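Local coordinates for Serine/threonine-protein phosphatase 2A regulatory subunit B'' subunit alpha (PDB 4I5J), which serves as a calcium-binding B'' regulatory subunit of protein phosphatase 2A, thought to modulate substrate choice, activity and localisation of the catalytic enzyme, at residues N8-L20 / I80-L94. Numbering follows the deposited sequence.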
ATOM      1  N   ASN A   8      -8.995 -17.628  19.906  1.00 75.62           N
ATOM      2  CA  ASN A   8      -8.913 -18.144  21.271  1.00 84.91           C
ATOM      3  C   ASN A   8      -8.330 -17.092  22.217  1.00 96.47           C
ATOM      4  O   ASN A   8      -7.678 -16.148  21.770  1.00100.46           O
ATOM      5  CB  ASN A   8      -8.075 -19.423  21.310  1.00 83.64           C
ATOM      6  CG  ASN A   8      -8.766 -20.553  22.041  1.00 85.19           C
ATOM      7  OD1 ASN A   8      -9.463 -20.332  23.037  1.00 83.79           O
ATOM      8  ND2 ASN A   8      -8.577 -21.777  21.553  1.00 85.39           N
ATOM      9  N   HIS A   9      -8.553 -17.256  23.518  1.00100.85           N
ATOM     10  CA  HIS A   9      -8.151 -16.240  24.496  1.00103.24           C
ATOM     11  C   HIS A   9      -6.643 -16.192  24.792  1.00 97.03           C
ATOM     12  O   HIS A   9      -6.069 -15.104  24.915  1.00 99.92           O
ATOM     13  CB  HIS A   9      -8.948 -16.397  25.800  1.00111.88           C
ATOM     14  CG  HIS A   9     -10.132 -15.486  25.901  1.00118.07           C
ATOM     15  ND1 HIS A   9     -10.251 -14.328  25.157  1.00118.60           N
ATOM     16  CD2 HIS A   9     -11.251 -15.557  26.662  1.00120.06           C
ATOM     17  CE1 HIS A   9     -11.389 -13.731  25.455  1.00119.65           C
ATOM     18  NE2 HIS A   9     -12.016 -14.456  26.365  1.00121.01           N
ATOM     19  N   HIS A  10      -6.014 -17.361  24.910  1.00 85.75           N
ATOM     20  CA  HIS A  10      -4.602 -17.444  25.281  1.00 75.21           C
ATOM     21  C   HIS A  10      -3.743 -18.033  24.180  1.00 63.12           C
ATOM     22  O   HIS A  10      -2.880 -18.863  24.438  1.00 59.74           O
ATOM     23  CB  HIS A  10      -4.430 -18.270  26.551  1.00 82.34           C
ATOM     24  CG  HIS A  10      -4.968 -17.600  27.776  1.00 93.76           C
ATOM     25  ND1 HIS A  10      -4.291 -16.593  28.427  1.00 97.92           N
ATOM     26  CD2 HIS A  10      -6.126 -17.781  28.455  1.00 97.30           C
ATOM     27  CE1 HIS A  10      -5.006 -16.184  29.461  1.00100.15           C
ATOM     28  NE2 HIS A  10      -6.123 -16.889  29.500  1.00100.66           N
ATOM     29  N   ASP A  11      -3.973 -17.595  22.951  1.00 54.97           N
ATOM     30  CA  ASP A  11      -3.285 -18.180  21.821  1.00 45.86           C
ATOM     31  C   ASP A  11      -1.931 -17.496  21.576  1.00 45.34           C
ATOM     32  O   ASP A  11      -1.530 -16.615  22.350  1.00 41.56           O
ATOM     33  CB  ASP A  11      -4.185 -18.195  20.573  1.00 47.11           C
ATOM     34  CG  ASP A  11      -4.567 -16.799  20.080  1.00 53.80           C
ATOM     35  OD1 ASP A  11      -4.132 -15.782  20.663  1.00 54.68           O
ATOM     36  OD2 ASP A  11      -5.307 -16.722  19.077  1.00 57.58           O
ATOM     37  N   ASP A  12      -1.231 -17.927  20.521  1.00 40.03           N
ATOM     38  CA  ASP A  12       0.082 -17.401  20.175  1.00 41.59           C
ATOM     39  C   ASP A  12      -0.009 -15.905  19.921  1.00 42.87           C
ATOM     40  O   ASP A  12       0.848 -15.140  20.346  1.00 41.50           O
ATOM     41  CB  ASP A  12       0.640 -18.099  18.925  1.00 43.70           C
ATOM     42  CG  ASP A  12       1.040 -19.551  19.186  1.00 50.71           C
ATOM     43  OD1 ASP A  12       0.798 -20.044  20.304  1.00 49.03           O
ATOM     44  OD2 ASP A  12       1.571 -20.210  18.259  1.00 50.85           O
ATOM     45  N   ALA A  13      -1.059 -15.503  19.215  1.00 48.80           N
ATOM     46  CA  ALA A  13      -1.288 -14.104  18.884  1.00 48.09           C
ATOM     47  C   ALA A  13      -1.411 -13.286  20.162  1.00 43.17           C
ATOM     48  O   ALA A  13      -0.739 -12.280  20.318  1.00 42.34           O
ATOM     49  CB  ALA A  13      -2.543 -13.967  18.031  1.00 47.18           C
ATOM     50  N   SER A  14      -2.252 -13.751  21.083  1.00 37.39           N
ATOM     51  CA  SER A  14      -2.451 -13.090  22.373  1.00 42.17           C
ATOM     52  C   SER A  14      -1.171 -12.987  23.208  1.00 42.89           C
ATOM     53  O   SER A  14      -0.904 -11.946  23.814  1.00 47.21           O
ATOM     54  CB  SER A  14      -3.541 -13.798  23.173  1.00 49.42           C
ATOM     55  OG  SER A  14      -4.815 -13.557  22.597  1.00 62.55           O
ATOM     56  N   LYS A  15      -0.375 -14.052  23.230  1.00 42.43           N
ATOM     57  CA  LYS A  15       0.886 -14.018  23.972  1.00 44.83           C
ATOM     58  C   LYS A  15       1.901 -13.102  23.289  1.00 44.17           C
ATOM     59  O   LYS A  15       2.715 -12.462  23.945  1.00 41.27           O
ATOM     60  CB  LYS A  15       1.479 -15.417  24.121  1.00 44.69           C
ATOM     61  CG  LYS A  15       0.633 -16.410  24.934  1.00 56.09           C
ATOM     62  CD  LYS A  15       1.212 -17.841  24.785  1.00 65.47           C
ATOM     63  CE  LYS A  15       0.298 -18.926  25.362  1.00 59.87           C
ATOM     64  NZ  LYS A  15       0.852 -20.295  25.105  1.00 56.67           N
ATOM     65  N   PHE A  16       1.875 -13.057  21.962  1.00 42.67           N
ATOM     66  CA  PHE A  16       2.787 -12.182  21.245  1.00 39.34           C
ATOM     67  C   PHE A  16       2.495 -10.728  21.595  1.00 41.09           C
ATOM     68  O   PHE A  16       3.415  -9.936  21.851  1.00 43.13           O
ATOM     69  CB  PHE A  16       2.649 -12.379  19.736  1.00 38.31           C
ATOM     70  CG  PHE A  16       3.534 -11.470  18.925  1.00 36.08           C
ATOM     71  CD1 PHE A  16       4.860 -11.788  18.710  1.00 36.76           C
ATOM     72  CD2 PHE A  16       3.033 -10.293  18.378  1.00 39.20           C
ATOM     73  CE1 PHE A  16       5.678 -10.953  17.956  1.00 39.01           C
ATOM     74  CE2 PHE A  16       3.841  -9.454  17.625  1.00 41.23           C
ATOM     75  CZ  PHE A  16       5.166  -9.785  17.415  1.00 41.36           C
ATOM     76  N   ILE A  17       1.211 -10.382  21.577  1.00 38.32           N
ATOM     77  CA  ILE A  17       0.774  -9.039  21.910  1.00 43.30           C
ATOM     78  C   ILE A  17       1.272  -8.672  23.315  1.00 48.13           C
ATOM     79  O   ILE A  17       1.891  -7.631  23.494  1.00 46.13           O
ATOM     80  CB  ILE A  17      -0.760  -8.910  21.865  1.00 49.09           C
ATOM     81  CG1 ILE A  17      -1.305  -9.244  20.468  1.00 46.77           C
ATOM     82  CG2 ILE A  17      -1.196  -7.524  22.321  1.00 47.60           C
ATOM     83  CD1 ILE A  17      -1.092  -8.195  19.437  1.00 41.35           C
ATOM     84  N   CYS A  18       1.027  -9.538  24.298  1.00 46.59           N
ATOM     85  CA  CYS A  18       1.412  -9.251  25.682  1.00 52.15           C
ATOM     86  C   CYS A  18       2.910  -9.049  25.804  1.00 57.81           C
ATOM     87  O   CYS A  18       3.383  -8.317  26.677  1.00 62.31           O
ATOM     88  CB  CYS A  18       0.977 -10.377  26.634  1.00 59.89           C
ATOM     89  SG  CYS A  18      -0.808 -10.547  26.818  1.00 88.07           S
ATOM     90  N   LEU A  19       3.655  -9.691  24.918  1.00 53.69           N
ATOM     91  CA  LEU A  19       5.101  -9.634  24.987  1.00 46.85           C
ATOM     92  C   LEU A  19       5.639  -8.287  24.518  1.00 43.74           C
ATOM     93  O   LEU A  19       6.536  -7.735  25.131  1.00 44.26           O
ATOM     94  CB  LEU A  19       5.701 -10.764  24.152  1.00 52.11           C
ATOM     95  CG  LEU A  19       7.216 -10.834  24.183  1.00 57.64           C
ATOM     96  CD1 LEU A  19       7.686 -10.906  25.621  1.00 66.05           C
ATOM     97  CD2 LEU A  19       7.680 -12.048  23.423  1.00 61.82           C
ATOM     98  N   LEU A  20       5.098  -7.753  23.426  1.00 45.83           N
ATOM     99  CA  LEU A  20       5.612  -6.487  22.875  1.00 42.42           C
ATOM    100  C   LEU A  20       4.845  -5.267  23.347  1.00 42.76           C
ATOM    101  O   LEU A  20       5.318  -4.140  23.183  1.00 44.03           O
ATOM    102  CB  LEU A  20       5.581  -6.492  21.343  1.00 44.49           C
ATOM    103  CG  LEU A  20       6.523  -7.459  20.636  1.00 47.29           C
ATOM    104  CD1 LEU A  20       6.521  -7.157  19.146  1.00 39.69           C
ATOM    105  CD2 LEU A  20       7.893  -7.267  21.214  1.00 53.00           C
ATOM    106  N   ILE A  80      -2.248  -2.938  15.980  1.00 40.72           N
ATOM    107  CA  ILE A  80      -2.422  -4.342  15.641  1.00 39.43           C
ATOM    108  C   ILE A  80      -3.036  -5.136  16.803  1.00 39.70           C
ATOM    109  O   ILE A  80      -2.575  -5.054  17.942  1.00 41.00           O
ATOM    110  CB  ILE A  80      -1.095  -4.956  15.133  1.00 32.42           C
ATOM    111  CG1 ILE A  80      -0.837  -4.478  13.703  1.00 30.31           C
ATOM    112  CG2 ILE A  80      -1.119  -6.489  15.187  1.00 30.73           C
ATOM    113  CD1 ILE A  80       0.497  -4.965  13.131  1.00 34.55           C
ATOM    114  N   THR A  81      -4.090  -5.888  16.500  1.00 41.58           N
ATOM    115  CA  THR A  81      -4.783  -6.704  17.493  1.00 40.40           C
ATOM    116  C   THR A  81      -4.360  -8.164  17.357  1.00 40.43           C
ATOM    117  O   THR A  81      -3.716  -8.551  16.378  1.00 38.94           O
ATOM    118  CB  THR A  81      -6.299  -6.660  17.282  1.00 39.18           C
ATOM    119  OG1 THR A  81      -6.594  -7.078  15.943  1.00 46.43           O
ATOM    120  CG2 THR A  81      -6.864  -5.242  17.503  1.00 36.95           C
ATOM    121  N   SER A  82      -4.731  -8.985  18.331  1.00 37.65           N
ATOM    122  CA  SER A  82      -4.408 -10.405  18.259  1.00 43.34           C
ATOM    123  C   SER A  82      -5.149 -11.061  17.101  1.00 42.59           C
ATOM    124  O   SER A  82      -4.623 -11.991  16.464  1.00 38.46           O
ATOM    125  CB  SER A  82      -4.737 -11.112  19.569  1.00 43.60           C
ATOM    126  OG  SER A  82      -6.128 -11.032  19.818  1.00 49.59           O
ATOM    127  N   THR A  83      -6.360 -10.575  16.827  1.00 38.47           N
ATOM    128  CA  THR A  83      -7.161 -11.084  15.707  1.00 44.84           C
ATOM    129  C   THR A  83      -6.414 -10.867  14.401  1.00 39.89           C
ATOM    130  O   THR A  83      -6.314 -11.773  13.564  1.00 39.17           O
ATOM    131  CB  THR A  83      -8.539 -10.378  15.600  1.00 50.95           C
ATOM    132  OG1 THR A  83      -9.265 -10.555  16.816  1.00 53.42           O
ATOM    133  CG2 THR A  83      -9.348 -10.961  14.483  1.00 46.66           C
ATOM    134  N   GLU A  84      -5.856  -9.671  14.250  1.00 39.37           N
ATOM    135  CA  GLU A  84      -5.103  -9.348  13.051  1.00 41.48           C
ATOM    136  C   GLU A  84      -3.854 -10.207  12.907  1.00 37.52           C
ATOM    137  O   GLU A  84      -3.513 -10.634  11.803  1.00 36.40           O
ATOM    138  CB  GLU A  84      -4.778  -7.855  13.006  1.00 35.77           C
ATOM    139  CG  GLU A  84      -6.052  -7.035  12.843  1.00 34.92           C
ATOM    140  CD  GLU A  84      -5.793  -5.549  12.835  1.00 38.97           C
ATOM    141  OE1 GLU A  84      -4.741  -5.126  13.372  1.00 38.57           O
ATOM    142  OE2 GLU A  84      -6.636  -4.810  12.297  1.00 46.33           O
ATOM    143  N   ILE A  85      -3.180 -10.494  14.014  1.00 32.89           N
ATOM    144  CA  ILE A  85      -2.007 -11.337  13.921  1.00 33.21           C
ATOM    145  C   ILE A  85      -2.399 -12.762  13.573  1.00 41.56           C
ATOM    146  O   ILE A  85      -1.734 -13.435  12.759  1.00 40.02           O
ATOM    147  CB  ILE A  85      -1.188 -11.308  15.202  1.00 36.48           C
ATOM    148  CG1 ILE A  85      -0.568  -9.932  15.365  1.00 38.68           C
ATOM    149  CG2 ILE A  85      -0.057 -12.334  15.135  1.00 39.38           C
ATOM    150  CD1 ILE A  85       0.288  -9.809  16.554  1.00 53.62           C
ATOM    151  N   ARG A  86      -3.495 -13.207  14.180  1.00 41.52           N
ATOM    152  CA  ARG A  86      -3.985 -14.575  14.023  1.00 39.81           C
ATOM    153  C   ARG A  86      -4.371 -14.853  12.572  1.00 38.85           C
ATOM    154  O   ARG A  86      -4.205 -15.965  12.087  1.00 40.06           O
ATOM    155  CB  ARG A  86      -5.189 -14.775  14.944  1.00 46.14           C
ATOM    156  CG  ARG A  86      -5.694 -16.190  15.104  1.00 54.37           C
ATOM    157  CD  ARG A  86      -6.945 -16.180  16.000  1.00 57.56           C
ATOM    158  NE  ARG A  86      -6.696 -15.453  17.242  1.00 55.51           N
ATOM    159  CZ  ARG A  86      -7.479 -14.499  17.738  1.00 59.81           C
ATOM    160  NH1 ARG A  86      -8.594 -14.141  17.102  1.00 61.78           N
ATOM    161  NH2 ARG A  86      -7.144 -13.903  18.881  1.00 57.07           N
ATOM    162  N   LYS A  87      -4.870 -13.841  11.865  1.00 36.88           N
ATOM    163  CA  LYS A  87      -5.223 -14.016  10.446  1.00 37.09           C
ATOM    164  C   LYS A  87      -4.066 -13.786   9.465  1.00 39.36           C
ATOM    165  O   LYS A  87      -4.232 -13.923   8.255  1.00 45.26           O
ATOM    166  CB  LYS A  87      -6.412 -13.130  10.073  1.00 40.88           C
ATOM    167  CG  LYS A  87      -7.716 -13.532  10.767  1.00 49.34           C
ATOM    168  CD  LYS A  87      -8.759 -12.425  10.664  1.00 55.46           C
ATOM    169  CE  LYS A  87     -10.033 -12.808  11.415  1.00 67.63           C
ATOM    170  NZ  LYS A  87     -11.086 -11.756  11.315  1.00 72.32           N
ATOM    171  N   SER A  88      -2.884 -13.477   9.991  1.00 36.78           N
ATOM    172  CA  SER A  88      -1.714 -13.211   9.159  1.00 34.14           C
ATOM    173  C   SER A  88      -0.692 -14.340   9.252  1.00 36.23           C
ATOM    174  O   SER A  88      -0.824 -15.230  10.080  1.00 37.43           O
ATOM    175  CB  SER A  88      -1.043 -11.911   9.616  1.00 32.64           C
ATOM    176  OG  SER A  88      -0.242 -12.146  10.766  1.00 32.51           O
ATOM    177  N   ASN A  89       0.347 -14.287   8.420  1.00 32.25           N
ATOM    178  CA  ASN A  89       1.453 -15.234   8.536  1.00 31.86           C
ATOM    179  C   ASN A  89       2.641 -14.641   9.275  1.00 30.33           C
ATOM    180  O   ASN A  89       3.777 -15.088   9.082  1.00 29.21           O
ATOM    181  CB  ASN A  89       1.913 -15.735   7.147  1.00 30.57           C
ATOM    182  CG  ASN A  89       2.535 -14.634   6.302  1.00 37.19           C
ATOM    183  OD1 ASN A  89       2.459 -13.461   6.649  1.00 36.89           O
ATOM    184  ND2 ASN A  89       3.165 -15.013   5.195  1.00 42.16           N
ATOM    185  N   PHE A  90       2.410 -13.632  10.116  1.00 30.70           N
ATOM    186  CA  PHE A  90       3.558 -12.980  10.754  1.00 29.71           C
ATOM    187  C   PHE A  90       4.293 -13.897  11.736  1.00 31.88           C
ATOM    188  O   PHE A  90       5.511 -14.001  11.705  1.00 33.75           O
ATOM    189  CB  PHE A  90       3.184 -11.669  11.457  1.00 37.34           C
ATOM    190  CG  PHE A  90       4.379 -10.966  12.056  1.00 35.13           C
ATOM    191  CD1 PHE A  90       5.360 -10.421  11.228  1.00 34.03           C
ATOM    192  CD2 PHE A  90       4.536 -10.873  13.429  1.00 32.96           C
ATOM    193  CE1 PHE A  90       6.483  -9.793  11.754  1.00 29.92           C
ATOM    194  CE2 PHE A  90       5.646 -10.229  13.968  1.00 38.30           C
ATOM    195  CZ  PHE A  90       6.630  -9.694  13.127  1.00 35.18           C
ATOM    196  N   LEU A  91       3.559 -14.554  12.620  1.00 34.37           N
ATOM    197  CA  LEU A  91       4.227 -15.383  13.612  1.00 32.86           C
ATOM    198  C   LEU A  91       4.923 -16.534  12.923  1.00 33.00           C
ATOM    199  O   LEU A  91       6.054 -16.850  13.268  1.00 41.15           O
ATOM    200  CB  LEU A  91       3.253 -15.860  14.686  1.00 30.30           C
ATOM    201  CG  LEU A  91       2.714 -14.740  15.584  1.00 36.17           C
ATOM    202  CD1 LEU A  91       1.882 -15.303  16.721  1.00 36.64           C
ATOM    203  CD2 LEU A  91       3.872 -13.916  16.125  1.00 34.27           C
ATOM    204  N   GLN A  92       4.275 -17.138  11.924  1.00 32.61           N
ATOM    205  CA  GLN A  92       4.938 -18.188  11.125  1.00 31.33           C
ATOM    206  C   GLN A  92       6.202 -17.665  10.445  1.00 38.58           C
ATOM    207  O   GLN A  92       7.222 -18.341  10.394  1.00 32.43           O
ATOM    208  CB  GLN A  92       3.998 -18.759  10.061  1.00 31.80           C
ATOM    209  CG  GLN A  92       4.709 -19.662   9.076  1.00 29.95           C
ATOM    210  CD  GLN A  92       3.943 -19.819   7.793  1.00 34.95           C
ATOM    211  OE1 GLN A  92       2.911 -19.167   7.577  1.00 34.63           O
ATOM    212  NE2 GLN A  92       4.441 -20.676   6.923  1.00 31.56           N
ATOM    213  N   THR A  93       6.146 -16.443   9.926  1.00 38.75           N
ATOM    214  CA  THR A  93       7.322 -15.863   9.289  1.00 29.88           C
ATOM    215  C   THR A  93       8.464 -15.660  10.310  1.00 38.57           C
ATOM    216  O   THR A  93       9.637 -15.798   9.979  1.00 39.12           O
ATOM    217  CB  THR A  93       6.981 -14.510   8.613  1.00 34.90           C
ATOM    218  OG1 THR A  93       6.014 -14.720   7.576  1.00 35.73           O
ATOM    219  CG2 THR A  93       8.222 -13.904   7.990  1.00 33.13           C
ATOM    220  N   LEU A  94       8.125 -15.324  11.548  1.00 36.30           N
ATOM    221  CA  LEU A  94       9.140 -15.255  12.600  1.00 42.18           C
ATOM    222  C   LEU A  94       9.744 -16.629  12.825  1.00 43.01           C
ATOM    223  O   LEU A  94      10.952 -16.772  12.972  1.00 42.48           O
ATOM    224  CB  LEU A  94       8.541 -14.745  13.913  1.00 41.81           C
ATOM    225  CG  LEU A  94       8.283 -13.247  13.974  1.00 42.26           C
ATOM    226  CD1 LEU A  94       8.040 -12.810  15.425  1.00 40.80           C
ATOM    227  CD2 LEU A  94       9.459 -12.516  13.372  1.00 39.60           C
TER
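Phe16 lays one ring face against Leu91, whose CD2 stands 3.9 Å from the ring centroid and 28° off the normal, a CH-pi contact. With CG anti to the backbone N, the ring leaves helix 12-20 and enters a hole formed by Ile85, Phe90, Leu91 and Leu94, a knobs-into-holes fit. Ile85 CD1 meets Phe16 CD2 at 3.3 Å, a close approach, and the same methyl touches Ile17 CD1, so one branch end serves two residues a single step apart on the helix. Phe16 CZ lies at the edge of the Phe90 ring, near its plane, 3.5 Å from Phe90 CE2; the two ring planes are steeply inclined, and the pair is oblique. The segments belong to the N-terminal EF-hand domain of this PP2A subunit, away from the calcium site, and Leu36 of helix 34-43 also packs on Phe16 and Phe90. The directions of helix 12-20 and helix 82-86 differ by 124°, their axes 8.4 Å apart, an approach consistent with the small residues at the crossing: Ala13 CB lies 3.3 Å from Ser82 O, and the CA atoms of Ala13 and Ser82 are the nearest pair between the segments. The polar end of the contact is the salt bridge from Arg86 NE to Asp11 OD2, 2.6 Å long but bent, with 142° at the hydrogen and the oxygen tilted from the guanidinium plane. A bend at chi3 turns the arginine's end toward the carboxylate. Asp11 is also the N-cap of helix 12-20: OD1 accepts from Ser14 N at 2.8 Å, which divides the two oxygens between cap and salt bridge. Were Asp11 an alanine, Ser14 N is likely to lose its cap and the Arg86 guanidinium its anionic mate, leaving that group freer to turn.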